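Local coordinates for flagellar basal body protein (Helicobacter pylori, PDB 5NPY) that probably assembles with copies of itself into the flagellar hook, the curved joint that links the basal-body rod to the filament, at residues E86-Q92 with K556-L562; E238-A242 with I328-L332; I312-Q317 with E340-G344; I484-G488 with K551-I557. All coordinates share one frame. Residues are numbered along the deposited sequence.

In the fold
Four contacts in one chain illustrate how chemistry follows position; all are partly buried. Interactions 1 and 4, centres 10 Å apart, touch and share K556 and I557: strand 555-559 pairs along one edge with strand 87-93 and takes a hairpin turn on the other. Interaction 1, dominated by backbone hydrogen bonds, buries M89, Y91 and I557 and leaves Q92 exposed at its margin; interaction 4 has one such bond and mixes buried I557, L552 and G488 with exposed E486. Across the chain's centre, helix 327-332 of interaction 2 precedes strand 339-341 of interaction 3. Interaction 2, with no exposed touching residue, uses aliphatic packing and one salt bridge; interaction 3, richest in exposed residues, an asparagine amide and water.

Interaction 1 (E86-Q92 with K556-L562); sequences EFHMAYQ and KIRHKYL
M89 overlaps I557 across neighbouring strands, its SD 4.0 Å from I557 CG2 with chi1 p; Y91 (chi1 t) adds its CD2, 4.0 Å from I557 CG1. H559 shares their sheet face, where I505 and I507 of strand 499-509 cover M89, Y91 and I557, and I484 of strand 477-484 lies on M89 and H559; A90, Q92, K556 and R558 take the other. Strands 87-92 and 556-559 run antiparallel at 152°, their axes 4.5 Å apart at closest. M89-H559 and Y91-I557 are non-hydrogen-bonded pairs, CA-CA 4.4 and 4.6 Å. In the hydrogen-bonded pairs, A90 N reaches R558 O at 2.9 Å and R558 N reaches A90 O at 2.6 Å; Q92 N reaches K556 O at 2.9 Å and K556 N reaches Q92 O at 3.0 Å. A type II turn, R558 to Y561 with K560 at 69/29, ends the pairing: K560 N donates to H88 O (2.8 Å), H559 NE2 to E86 O (2.7 Å), and K560 NZ forms a salt bridge with E86 OE2 (3.1 Å). L562 CD1 covers one face of the H88 ring. Pairing of strands from both ends of the modelled chain is consistent with flagellar axial proteins, whose termini come together.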
loop_
_atom_site.group_PDB
_atom_site.type_symbol
_atom_site.label_atom_id
_atom_site.label_comp_id
_atom_site.label_asym_id
_atom_site.label_seq_id
_atom_site.Cartn_x
_atom_site.Cartn_y
_atom_site.Cartn_z
ATOM N N GLU A 86 -33.801 -2.241 17.157
ATOM C CA GLU A 86 -32.404 -2.330 16.733
ATOM C C GLU A 86 -31.590 -3.297 17.590
ATOM O O GLU A 86 -30.617 -3.883 17.100
ATOM C CB GLU A 86 -31.764 -0.943 16.735
ATOM C CG GLU A 86 -32.021 -0.166 15.451
ATOM C CD GLU A 86 -31.350 -0.790 14.231
ATOM O OE1 GLU A 86 -30.207 -0.394 13.909
ATOM O OE2 GLU A 86 -31.964 -1.676 13.594
ATOM N N PHE A 87 -31.966 -3.493 18.852
ATOM C CA PHE A 87 -31.231 -4.399 19.726
ATOM C C PHE A 87 -32.091 -5.560 20.221
ATOM O O PHE A 87 -31.729 -6.239 21.191
ATOM C CB PHE A 87 -30.622 -3.622 20.893
ATOM C CG PHE A 87 -29.493 -2.732 20.484
ATOM C CD1 PHE A 87 -28.239 -3.262 20.222
ATOM C CD2 PHE A 87 -29.686 -1.369 20.335
ATOM C CE1 PHE A 87 -27.189 -2.446 19.837
ATOM C CE2 PHE A 87 -28.643 -0.546 19.946
ATOM C CZ PHE A 87 -27.390 -1.086 19.695
ATOM N N HIS A 88 -33.220 -5.817 19.572
ATOM C CA HIS A 88 -33.973 -7.017 19.904
ATOM C C HIS A 88 -33.238 -8.236 19.369
ATOM O O HIS A 88 -32.778 -8.241 18.225
ATOM C CB HIS A 88 -35.392 -6.928 19.346
ATOM C CG HIS A 88 -36.235 -5.915 20.054
ATOM N ND1 HIS A 88 -37.458 -5.494 19.582
ATOM C CD2 HIS A 88 -36.020 -5.232 21.205
ATOM C CE1 HIS A 88 -37.965 -4.604 20.417
ATOM N NE2 HIS A 88 -37.110 -4.424 21.408
ATOM N N MET A 89 -33.100 -9.261 20.207
ATOM C CA MET A 89 -32.352 -10.448 19.821
ATOM C C MET A 89 -32.843 -11.638 20.629
ATOM O O MET A 89 -33.537 -11.485 21.639
ATOM C CB MET A 89 -30.840 -10.254 20.019
ATOM C CG MET A 89 -30.437 -9.882 21.452
ATOM S SD MET A 89 -28.671 -9.523 21.596
ATOM C CE MET A 89 -28.617 -7.856 20.934
ATOM N N ALA A 90 -32.476 -12.831 20.164
ATOM C CA ALA A 90 -32.877 -14.077 20.803
ATOM C C ALA A 90 -31.703 -15.043 20.816
ATOM O O ALA A 90 -30.955 -15.141 19.838
ATOM C CB ALA A 90 -34.078 -14.720 20.094
ATOM N N TYR A 91 -31.549 -15.754 21.931
ATOM C CA TYR A 91 -30.471 -16.713 22.128
ATOM C C TYR A 91 -31.029 -18.125 22.007
ATOM O O TYR A 91 -31.997 -18.473 22.691
ATOM C CB TYR A 91 -29.812 -16.510 23.497
ATOM C CG TYR A 91 -28.635 -17.431 23.772
ATOM C CD1 TYR A 91 -28.655 -18.320 24.840
ATOM C CD2 TYR A 91 -27.500 -17.411 22.962
ATOM C CE1 TYR A 91 -27.574 -19.165 25.100
ATOM C CE2 TYR A 91 -26.418 -18.253 23.214
ATOM C CZ TYR A 91 -26.465 -19.125 24.286
ATOM O OH TYR A 91 -25.401 -19.954 24.542
ATOM N N GLN A 92 -30.431 -18.926 21.130
ATOM C CA GLN A 92 -30.709 -20.356 21.051
ATOM C C GLN A 92 -29.598 -21.129 21.745
ATOM O O GLN A 92 -28.433 -20.741 21.682
ATOM C CB GLN A 92 -30.809 -20.829 19.605
ATOM C CG GLN A 92 -32.087 -20.491 18.888
ATOM C CD GLN A 92 -32.164 -21.205 17.552
ATOM O OE1 GLN A 92 -33.005 -20.891 16.713
ATOM N NE2 GLN A 92 -31.277 -22.178 17.350
ATOM N N LYS A 556 -26.260 -19.730 19.816
ATOM C CA LYS A 556 -26.168 -18.723 18.770
ATOM C C LYS A 556 -27.120 -17.585 19.108
ATOM O O LYS A 556 -28.204 -17.815 19.653
ATOM C CB LYS A 556 -26.502 -19.325 17.398
ATOM C CG LYS A 556 -27.948 -19.143 16.956
ATOM C CD LYS A 556 -28.373 -20.204 15.950
ATOM C CE LYS A 556 -27.392 -20.292 14.794
ATOM N NZ LYS A 556 -27.532 -21.564 14.027
ATOM N N ILE A 557 -26.708 -16.360 18.791
ATOM C CA ILE A 557 -27.520 -15.169 19.003
ATOM C C ILE A 557 -28.202 -14.806 17.692
ATOM O O ILE A 557 -27.562 -14.786 16.636
ATOM C CB ILE A 557 -26.664 -13.998 19.521
ATOM C CG1 ILE A 557 -26.109 -14.323 20.905
ATOM C CG2 ILE A 557 -27.484 -12.742 19.585
ATOM C CD1 ILE A 557 -25.427 -13.146 21.599
ATOM N N ARG A 558 -29.497 -14.512 17.753
ATOM C CA ARG A 558 -30.295 -14.235 16.562
ATOM C C ARG A 558 -30.815 -12.799 16.610
ATOM O O ARG A 558 -31.705 -12.481 17.408
ATOM C CB ARG A 558 -31.438 -15.237 16.451
ATOM C CG ARG A 558 -30.965 -16.658 16.188
ATOM C CD ARG A 558 -32.115 -17.651 16.309
ATOM N NE ARG A 558 -33.205 -17.342 15.384
ATOM C CZ ARG A 558 -34.140 -18.208 15.004
ATOM N NH1 ARG A 558 -34.123 -19.451 15.466
ATOM N NH2 ARG A 558 -35.090 -17.830 14.156
ATOM N N HIS A 559 -30.265 -11.939 15.749
ATOM C CA HIS A 559 -30.656 -10.533 15.720
ATOM C C HIS A 559 -32.060 -10.375 15.137
ATOM O O HIS A 559 -32.425 -11.027 14.152
ATOM C CB HIS A 559 -29.641 -9.727 14.904
ATOM C CG HIS A 559 -29.747 -8.243 15.079
ATOM N ND1 HIS A 559 -29.159 -7.349 14.209
ATOM C CD2 HIS A 559 -30.369 -7.494 16.021
ATOM C CE1 HIS A 559 -29.420 -6.113 14.602
ATOM N NE2 HIS A 559 -30.149 -6.173 15.701
ATOM N N LYS A 560 -32.858 -9.527 15.790
ATOM C CA LYS A 560 -34.194 -9.126 15.342
ATOM C C LYS A 560 -35.215 -10.265 15.411
ATOM O O LYS A 560 -36.181 -10.293 14.645
ATOM C CB LYS A 560 -34.135 -8.501 13.943
ATOM C CG LYS A 560 -33.399 -7.164 13.979
ATOM C CD LYS A 560 -33.472 -6.376 12.687
ATOM C CE LYS A 560 -33.200 -4.898 12.970
ATOM N NZ LYS A 560 -32.626 -4.172 11.804
ATOM N N TYR A 561 -35.014 -11.194 16.348
ATOM C CA TYR A 561 -36.031 -12.143 16.783
ATOM C C TYR A 561 -36.137 -12.093 18.305
ATOM O O TYR A 561 -35.191 -11.708 18.997
ATOM C CB TYR A 561 -35.717 -13.579 16.345
ATOM C CG TYR A 561 -35.871 -13.854 14.867
ATOM C CD1 TYR A 561 -37.006 -14.486 14.370
ATOM C CD2 TYR A 561 -34.872 -13.499 13.971
ATOM C CE1 TYR A 561 -37.143 -14.751 13.018
ATOM C CE2 TYR A 561 -35.000 -13.757 12.616
ATOM C CZ TYR A 561 -36.137 -14.384 12.142
ATOM O OH TYR A 561 -36.255 -14.633 10.788
ATOM N N LEU A 562 -37.301 -12.489 18.825
ATOM C CA LEU A 562 -37.546 -12.560 20.261
ATOM C C LEU A 562 -38.118 -13.929 20.622
ATOM O O LEU A 562 -38.479 -14.734 19.757
ATOM C CB LEU A 562 -38.484 -11.435 20.728
ATOM C CG LEU A 562 -37.934 -10.005 20.711
ATOM C CD1 LEU A 562 -38.972 -8.974 21.154
ATOM C CD2 LEU A 562 -36.680 -9.904 21.573
#

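Interaction 2 (E238-A242 with I328-L332); sequences EPIDA and IADKL
I328 opens the contact from the short helix 327-332, where residues 328-331 keep alpha-helical backbone angles. Its CG2 lies 4.0 Å from I240 CG2 and its CD1 4.2 Å from A242 CB, while its carbonyl O accepts L332 N at 3.2 Å, so one helical turn brings I328 and L332 to the same flank. K331, one residue before L332, directs its CA-to-CB bond toward the loop 238-242; its CA is 5.9 Å from I240 CA, the nearest CA pair. With chi1 and chi2 both m and chi3 t, the lysine runs along the loop backbone: CB is 3.8 Å from I240 CD1, CG 3.8 Å from I240 O and CD 3.7 Å from P239 O. Its NZ then forms a salt bridge with E238 OE2 at 3.4 Å. The other carboxylate oxygen of E238 is bonded to N234, whose amide also holds the K331 carbonyl. L332 closes the patch, placing CD2 3.7 Å from CD1 of I240 (chi1 and chi2 m). The loop itself bends at D241, whose angles of 59/42 are left-handed, and no hydrogen bond spans the two segments. The whole is a worked case of an irregular loop packed on a short helix: residues at i, i+3 and i+4 grip one buried isoleucine, and an ion pair finishes the edge.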
loop_
_atom_site.group_PDB
_atom_site.type_symbol
_atom_site.label_atom_id
_atom_site.label_comp_id
_atom_site.label_asym_id
_atom_site.label_seq_id
_atom_site.Cartn_x
_atom_site.Cartn_y
_atom_site.Cartn_z
ATOM N N GLU A 238 10.137 0.570 -29.595
ATOM C CA GLU A 238 10.835 -0.695 -29.575
ATOM C C GLU A 238 11.942 -0.639 -28.531
ATOM O O GLU A 238 12.784 0.272 -28.584
ATOM C CB GLU A 238 11.425 -0.981 -30.938
ATOM C CG GLU A 238 10.480 -0.736 -32.091
ATOM C CD GLU A 238 11.167 -0.982 -33.416
ATOM O OE1 GLU A 238 11.977 -0.120 -33.825
ATOM O OE2 GLU A 238 10.920 -2.048 -34.024
ATOM N N PRO A 239 11.975 -1.561 -27.571
ATOM C CA PRO A 239 13.134 -1.649 -26.677
ATOM C C PRO A 239 14.420 -1.715 -27.490
ATOM O O PRO A 239 14.457 -2.287 -28.589
ATOM C CB PRO A 239 12.888 -2.951 -25.907
ATOM C CG PRO A 239 11.896 -3.698 -26.712
ATOM C CD PRO A 239 11.037 -2.675 -27.374
ATOM N N ILE A 240 15.474 -1.087 -26.963
ATOM C CA ILE A 240 16.764 -1.162 -27.640
ATOM C C ILE A 240 17.284 -2.598 -27.645
ATOM O O ILE A 240 17.962 -3.023 -28.594
ATOM C CB ILE A 240 17.765 -0.193 -26.985
ATOM C CG1 ILE A 240 17.230 1.242 -27.083
ATOM C CG2 ILE A 240 19.134 -0.331 -27.623
ATOM C CD1 ILE A 240 17.057 1.725 -28.504
ATOM N N ASP A 241 16.980 -3.357 -26.588
ATOM C CA ASP A 241 17.234 -4.797 -26.530
ATOM C C ASP A 241 18.722 -5.110 -26.714
ATOM O O ASP A 241 19.097 -6.068 -27.399
ATOM C CB ASP A 241 16.366 -5.549 -27.556
ATOM C CG ASP A 241 16.364 -7.065 -27.339
ATOM O OD1 ASP A 241 15.914 -7.761 -28.266
ATOM O OD2 ASP A 241 16.820 -7.567 -26.271
ATOM N N ALA A 242 19.573 -4.298 -26.072
ATOM C CA ALA A 242 21.011 -4.554 -26.050
ATOM C C ALA A 242 21.332 -5.979 -25.635
ATOM O O ALA A 242 22.358 -6.526 -26.048
ATOM C CB ALA A 242 21.705 -3.589 -25.091
ATOM N N ILE A 328 21.956 -2.163 -31.960
ATOM C CA ILE A 328 21.752 -0.972 -31.191
ATOM C C ILE A 328 21.726 0.269 -32.053
ATOM O O ILE A 328 20.999 1.161 -31.809
ATOM C CB ILE A 328 22.776 -0.844 -30.079
ATOM C CG1 ILE A 328 22.579 -1.964 -29.092
ATOM C CG2 ILE A 328 22.624 0.474 -29.396
ATOM C CD1 ILE A 328 23.847 -2.494 -28.507
ATOM N N ALA A 329 22.542 0.260 -33.075
ATOM C CA ALA A 329 22.606 1.313 -34.037
ATOM C C ALA A 329 21.342 1.348 -34.863
ATOM O O ALA A 329 20.773 2.382 -35.040
ATOM C CB ALA A 329 23.798 1.119 -34.915
ATOM N N ASP A 330 20.897 0.202 -35.331
ATOM C CA ASP A 330 19.687 0.097 -36.111
ATOM C C ASP A 330 18.533 0.665 -35.305
ATOM O O ASP A 330 17.798 1.442 -35.783
ATOM C CB ASP A 330 19.328 -1.362 -36.462
ATOM C CG ASP A 330 20.273 -2.021 -37.471
ATOM O OD1 ASP A 330 21.049 -1.372 -38.157
ATOM O OD2 ASP A 330 20.231 -3.249 -37.581
ATOM N N LYS A 331 18.400 0.251 -34.069
ATOM C CA LYS A 331 17.355 0.687 -33.179
ATOM C C LYS A 331 17.306 2.161 -32.903
ATOM O O LYS A 331 16.274 2.712 -32.803
ATOM C CB LYS A 331 17.502 -0.026 -31.867
ATOM C CG LYS A 331 17.058 -1.447 -31.877
ATOM C CD LYS A 331 15.596 -1.519 -32.048
ATOM C CE LYS A 331 15.182 -2.944 -32.238
ATOM N NZ LYS A 331 14.056 -2.973 -33.172
ATOM N N LEU A 332 18.456 2.773 -32.787
ATOM C CA LEU A 332 18.569 4.159 -32.514
ATOM C C LEU A 332 18.610 5.029 -33.744
ATOM O O LEU A 332 18.587 6.209 -33.624
ATOM C CB LEU A 332 19.844 4.397 -31.746
ATOM C CG LEU A 332 19.839 3.881 -30.333
ATOM C CD1 LEU A 332 21.225 3.658 -29.786
ATOM C CD2 LEU A 332 19.000 4.747 -29.430
#

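Interaction 3 (I312-Q317 with E340-G344); sequences IANPSQ and ELKKG
Hydrogen bonding at this contact centres on N314, just beyond the end of strand 308-313. Its CA-to-CB bond points toward residues 340-344, and chi1 t carries the amide on, so that ND2 donates to L341 O at 2.6 Å and 172°; the same amide nitrogen serves T318 O. Within its own segment N314 OD1 takes a weak bond from S316 N at 3.1 Å, the two-residue spacing of an Asx turn. A water links the backbones, 3.0 Å from N314 N, which donates to it, and 2.9 Å from K343 O. Further along, K343 CA makes a CA-H...O contact with N314 O at 3.3 Å and 167°. In the fold, two strand ends of different sheets meet here: 308-313 belongs to an antiparallel sheet and 339-341 edges a separate five-stranded one, so the asparagine joins the chain leaving one to the chain leaving the other. Apolar contact lies on the strand side of N314. L341 (chi1 m, chi2 t) sets CD1 4.3 Å from I312 CG2 and 3.6 Å from I312 O, and both side chains pack on F322 of strand 320-325. L341 CB is 3.8 Å from N314 CB. The closest CA approach, 4.6 Å between Q317 CA and K343 CA, falls at the exposed end, where Q317 NE2 lies 3.9 Å from K343 CE and K343 CG 3.7 Å from P315 O.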
loop_
_atom_site.group_PDB
_atom_site.type_symbol
_atom_site.label_atom_id
_atom_site.label_comp_id
_atom_site.label_asym_id
_atom_site.label_seq_id
_atom_site.Cartn_x
_atom_site.Cartn_y
_atom_site.Cartn_z
ATOM N N ILE A 312 26.158 11.879 -32.678
ATOM C CA ILE A 312 27.563 11.558 -32.890
ATOM C C ILE A 312 28.181 12.724 -33.646
ATOM O O ILE A 312 27.816 12.998 -34.793
ATOM C CB ILE A 312 27.739 10.238 -33.646
ATOM C CG1 ILE A 312 26.893 9.150 -32.991
ATOM C CG2 ILE A 312 29.212 9.811 -33.648
ATOM C CD1 ILE A 312 26.993 7.820 -33.697
ATOM N N ALA A 313 29.108 13.422 -32.995
ATOM C CA ALA A 313 29.642 14.678 -33.496
ATOM C C ALA A 313 31.162 14.630 -33.528
ATOM O O ALA A 313 31.804 14.005 -32.677
ATOM C CB ALA A 313 29.183 15.862 -32.630
ATOM N N ASN A 314 31.732 15.295 -34.532
ATOM C CA ASN A 314 33.168 15.493 -34.610
ATOM C C ASN A 314 33.487 16.850 -34.021
ATOM O O ASN A 314 32.985 17.861 -34.536
ATOM C CB ASN A 314 33.646 15.416 -36.053
ATOM C CG ASN A 314 35.139 15.656 -36.191
ATOM O OD1 ASN A 314 35.839 15.860 -35.206
ATOM N ND2 ASN A 314 35.635 15.610 -37.423
ATOM N N PRO A 315 34.290 16.936 -32.948
ATOM C CA PRO A 315 34.551 18.246 -32.337
ATOM C C PRO A 315 35.562 19.074 -33.125
ATOM O O PRO A 315 35.434 20.300 -33.208
ATOM C CB PRO A 315 35.072 17.885 -30.936
ATOM C CG PRO A 315 35.284 16.370 -30.930
ATOM C CD PRO A 315 35.080 15.867 -32.315
ATOM N N SER A 316 36.568 18.427 -33.713
ATOM C CA SER A 316 37.544 19.161 -34.504
ATOM C C SER A 316 36.948 19.599 -35.840
ATOM O O SER A 316 35.924 19.087 -36.297
ATOM C CB SER A 316 38.789 18.319 -34.755
ATOM O OG SER A 316 39.719 19.057 -35.529
ATOM N N GLN A 317 37.608 20.565 -36.474
ATOM C CA GLN A 317 37.166 21.004 -37.786
ATOM C C GLN A 317 37.818 20.222 -38.912
ATOM O O GLN A 317 37.384 20.341 -40.062
ATOM C CB GLN A 317 37.422 22.499 -37.971
ATOM C CG GLN A 317 36.455 23.117 -38.960
ATOM C CD GLN A 317 35.972 24.487 -38.541
ATOM O OE1 GLN A 317 36.682 25.229 -37.856
ATOM N NE2 GLN A 317 34.751 24.831 -38.949
ATOM N N GLU A 340 30.940 11.327 -43.399
ATOM C CA GLU A 340 31.925 12.286 -42.997
ATOM C C GLU A 340 31.383 13.291 -42.035
ATOM O O GLU A 340 30.399 13.935 -42.294
ATOM C CB GLU A 340 32.443 13.028 -44.219
ATOM C CG GLU A 340 33.274 14.252 -43.884
ATOM C CD GLU A 340 33.762 15.004 -45.101
ATOM O OE1 GLU A 340 33.007 15.833 -45.614
ATOM O OE2 GLU A 340 34.900 14.766 -45.529
ATOM N N LEU A 341 32.051 13.418 -40.917
ATOM C CA LEU A 341 31.683 14.391 -39.898
ATOM C C LEU A 341 32.825 15.383 -39.738
ATOM O O LEU A 341 33.928 15.008 -39.326
ATOM C CB LEU A 341 31.366 13.714 -38.569
ATOM C CG LEU A 341 30.310 12.616 -38.567
ATOM C CD1 LEU A 341 30.289 11.949 -37.203
ATOM C CD2 LEU A 341 28.943 13.188 -38.928
ATOM N N LYS A 342 32.566 16.635 -40.083
ATOM C CA LYS A 342 33.402 17.743 -39.674
ATOM C C LYS A 342 32.703 18.424 -38.502
ATOM O O LYS A 342 31.695 17.928 -37.991
ATOM C CB LYS A 342 33.659 18.689 -40.851
ATOM C CG LYS A 342 32.442 19.489 -41.281
ATOM C CD LYS A 342 32.769 20.473 -42.395
ATOM C CE LYS A 342 32.682 19.818 -43.761
ATOM N NZ LYS A 342 32.463 20.825 -44.838
ATOM N N LYS A 343 33.234 19.574 -38.073
ATOM C CA LYS A 343 32.727 20.239 -36.875
ATOM C C LYS A 343 31.224 20.488 -36.964
ATOM O O LYS A 343 30.476 20.195 -36.024
ATOM C CB LYS A 343 33.483 21.551 -36.653
ATOM C CG LYS A 343 33.114 22.282 -35.372
ATOM C CD LYS A 343 33.020 23.789 -35.589
ATOM C CE LYS A 343 31.850 24.155 -36.506
ATOM N NZ LYS A 343 30.518 23.739 -35.959
ATOM N N GLY A 344 30.756 21.004 -38.098
ATOM C CA GLY A 344 29.349 21.346 -38.202
ATOM C C GLY A 344 28.434 20.151 -38.390
ATOM O O GLY A 344 27.257 20.209 -38.024
HETATM O O HOH W 1 29.912 17.454 -35.418
#

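Interaction 4 (I484-G488 with K551-I557); sequences IEENG and KLKFGKI
I484 ends its strand with a carbonyl O that accepts a hydrogen bond from a water at 3.0 Å; the same water donates to I557 O at 2.9 Å and so bridges the segments. From E485 the chain enters a type I turn, closed by G488 N donating to E485 O at 2.9 Å, with E486 at -64/-9 and N487 at -97/8. E486 is the main meeting point: its CA is 4.6 Å from I557 CA, its O accepts I557 N at 2.8 Å and 170°, and its CA makes a CA-H...O contact with I557 O at 3.1 Å. Its side chain (chi1 m, chi2 t) runs out beside K556, whose NZ is 3.8 Å from E486 OE2, a long salt bridge. N487 contributes backbone contact, its CA 3.5 Å from L552 CD1. G488, at 79/0, sets its CA 3.5 Å from I557 CD1. A CB here would fall 2.7 Å from that methyl and also press on the preceding carbonyl, so both the left-handed angles and the packing call for glycine. The turn joins strands 477-484 and 489-494 and sits against the edge strand 555-559, whose other neighbour is strand 87-93; I557 meanwhile packs on I505 and I507 of strand 499-509, and L552 rests on W546.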
loop_
_atom_site.group_PDB
_atom_site.type_symbol
_atom_site.label_atom_id
_atom_site.label_comp_id
_atom_site.label_asym_id
_atom_site.label_seq_id
_atom_site.Cartn_x
_atom_site.Cartn_y
_atom_site.Cartn_z
ATOM N N ILE A 484 -25.195 -7.570 13.905
ATOM C CA ILE A 484 -24.996 -8.375 15.100
ATOM C C ILE A 484 -24.920 -9.818 14.620
ATOM O O ILE A 484 -25.940 -10.414 14.258
ATOM C CB ILE A 484 -26.114 -8.189 16.127
ATOM C CG1 ILE A 484 -26.167 -6.737 16.611
ATOM C CG2 ILE A 484 -25.934 -9.152 17.289
ATOM C CD1 ILE A 484 -26.843 -6.578 17.981
ATOM N N GLU A 485 -23.714 -10.378 14.605
ATOM C CA GLU A 485 -23.495 -11.731 14.111
ATOM C C GLU A 485 -24.154 -12.756 15.024
ATOM O O GLU A 485 -24.567 -12.465 16.151
ATOM C CB GLU A 485 -22.000 -12.036 14.004
ATOM C CG GLU A 485 -21.376 -11.465 12.756
ATOM C CD GLU A 485 -22.254 -11.693 11.542
ATOM O OE1 GLU A 485 -22.494 -12.870 11.192
ATOM O OE2 GLU A 485 -22.721 -10.693 10.956
ATOM N N GLU A 486 -24.225 -13.990 14.524
ATOM C CA GLU A 486 -24.747 -15.086 15.328
ATOM C C GLU A 486 -23.882 -15.377 16.553
ATOM O O GLU A 486 -24.301 -16.160 17.418
ATOM C CB GLU A 486 -24.897 -16.347 14.468
ATOM C CG GLU A 486 -25.936 -16.231 13.360
ATOM C CD GLU A 486 -26.358 -17.584 12.808
ATOM O OE1 GLU A 486 -27.528 -17.717 12.389
ATOM O OE2 GLU A 486 -25.523 -18.516 12.804
ATOM N N ASN A 487 -22.704 -14.762 16.653
ATOM C CA ASN A 487 -21.860 -14.849 17.834
ATOM C C ASN A 487 -22.025 -13.663 18.770
ATOM O O ASN A 487 -21.261 -13.534 19.725
ATOM C CB ASN A 487 -20.400 -14.977 17.420
ATOM C CG ASN A 487 -20.022 -16.405 17.115
ATOM O OD1 ASN A 487 -18.850 -16.753 17.122
ATOM N ND2 ASN A 487 -21.022 -17.250 16.865
ATOM N N GLY A 488 -22.999 -12.793 18.521
ATOM C CA GLY A 488 -23.192 -11.634 19.364
ATOM C C GLY A 488 -22.238 -10.497 19.104
ATOM O O GLY A 488 -22.347 -9.460 19.767
ATOM N N LYS A 551 -15.759 -18.025 19.637
ATOM C CA LYS A 551 -16.904 -18.658 19.069
ATOM C C LYS A 551 -17.722 -19.107 20.233
ATOM O O LYS A 551 -17.216 -19.716 21.147
ATOM C CB LYS A 551 -16.476 -19.845 18.226
ATOM C CG LYS A 551 -17.610 -20.580 17.537
ATOM C CD LYS A 551 -17.104 -21.703 16.633
ATOM C CE LYS A 551 -16.163 -22.640 17.355
ATOM N NZ LYS A 551 -14.939 -22.908 16.582
ATOM N N LEU A 552 -19.003 -18.801 20.208
ATOM C CA LEU A 552 -19.874 -19.176 21.286
ATOM C C LEU A 552 -19.903 -20.678 21.344
ATOM O O LEU A 552 -20.020 -21.339 20.334
ATOM C CB LEU A 552 -21.264 -18.599 21.057
ATOM C CG LEU A 552 -21.466 -17.129 21.383
ATOM C CD1 LEU A 552 -22.681 -16.594 20.760
ATOM C CD2 LEU A 552 -21.531 -16.946 22.823
ATOM N N LYS A 553 -19.820 -21.225 22.536
ATOM C CA LYS A 553 -19.778 -22.664 22.673
ATOM C C LYS A 553 -21.069 -23.435 22.727
ATOM O O LYS A 553 -21.140 -24.530 22.260
ATOM C CB LYS A 553 -18.976 -23.018 23.889
ATOM C CG LYS A 553 -17.581 -22.631 23.822
ATOM C CD LYS A 553 -16.912 -22.941 25.118
ATOM C CE LYS A 553 -17.129 -21.856 26.093
ATOM N NZ LYS A 553 -16.698 -22.232 27.423
ATOM N N PHE A 554 -22.090 -22.837 23.284
ATOM C CA PHE A 554 -23.345 -23.492 23.510
ATOM C C PHE A 554 -24.567 -22.967 22.803
ATOM O O PHE A 554 -25.645 -23.464 23.005
ATOM C CB PHE A 554 -23.595 -23.468 25.010
ATOM C CG PHE A 554 -22.368 -23.692 25.828
ATOM C CD1 PHE A 554 -21.685 -24.861 25.741
ATOM C CD2 PHE A 554 -21.882 -22.721 26.655
ATOM C CE1 PHE A 554 -20.547 -25.070 26.468
ATOM C CE2 PHE A 554 -20.748 -22.921 27.395
ATOM C CZ PHE A 554 -20.081 -24.102 27.303
ATOM N N GLY A 555 -24.410 -21.972 21.961
ATOM C CA GLY A 555 -25.564 -21.451 21.289
ATOM C C GLY A 555 -25.249 -20.480 20.200
ATOM O O GLY A 555 -24.145 -20.412 19.720
ATOM N N LYS A 556 -26.260 -19.730 19.816
ATOM C CA LYS A 556 -26.168 -18.723 18.770
ATOM C C LYS A 556 -27.120 -17.585 19.108
ATOM O O LYS A 556 -28.204 -17.815 19.653
ATOM C CB LYS A 556 -26.502 -19.325 17.398
ATOM C CG LYS A 556 -27.948 -19.143 16.956
ATOM C CD LYS A 556 -28.373 -20.204 15.950
ATOM C CE LYS A 556 -27.392 -20.292 14.794
ATOM N NZ LYS A 556 -27.532 -21.564 14.027
ATOM N N ILE A 557 -26.708 -16.360 18.791
ATOM C CA ILE A 557 -27.520 -15.169 19.003
ATOM C C ILE A 557 -28.202 -14.806 17.692
ATOM O O ILE A 557 -27.562 -14.786 16.636
ATOM C CB ILE A 557 -26.664 -13.998 19.521
ATOM C CG1 ILE A 557 -26.109 -14.323 20.905
ATOM C CG2 ILE A 557 -27.484 -12.742 19.585
ATOM C CD1 ILE A 557 -25.427 -13.146 21.599
HETATM O O HOH W 2 -27.865 -12.587 14.813
#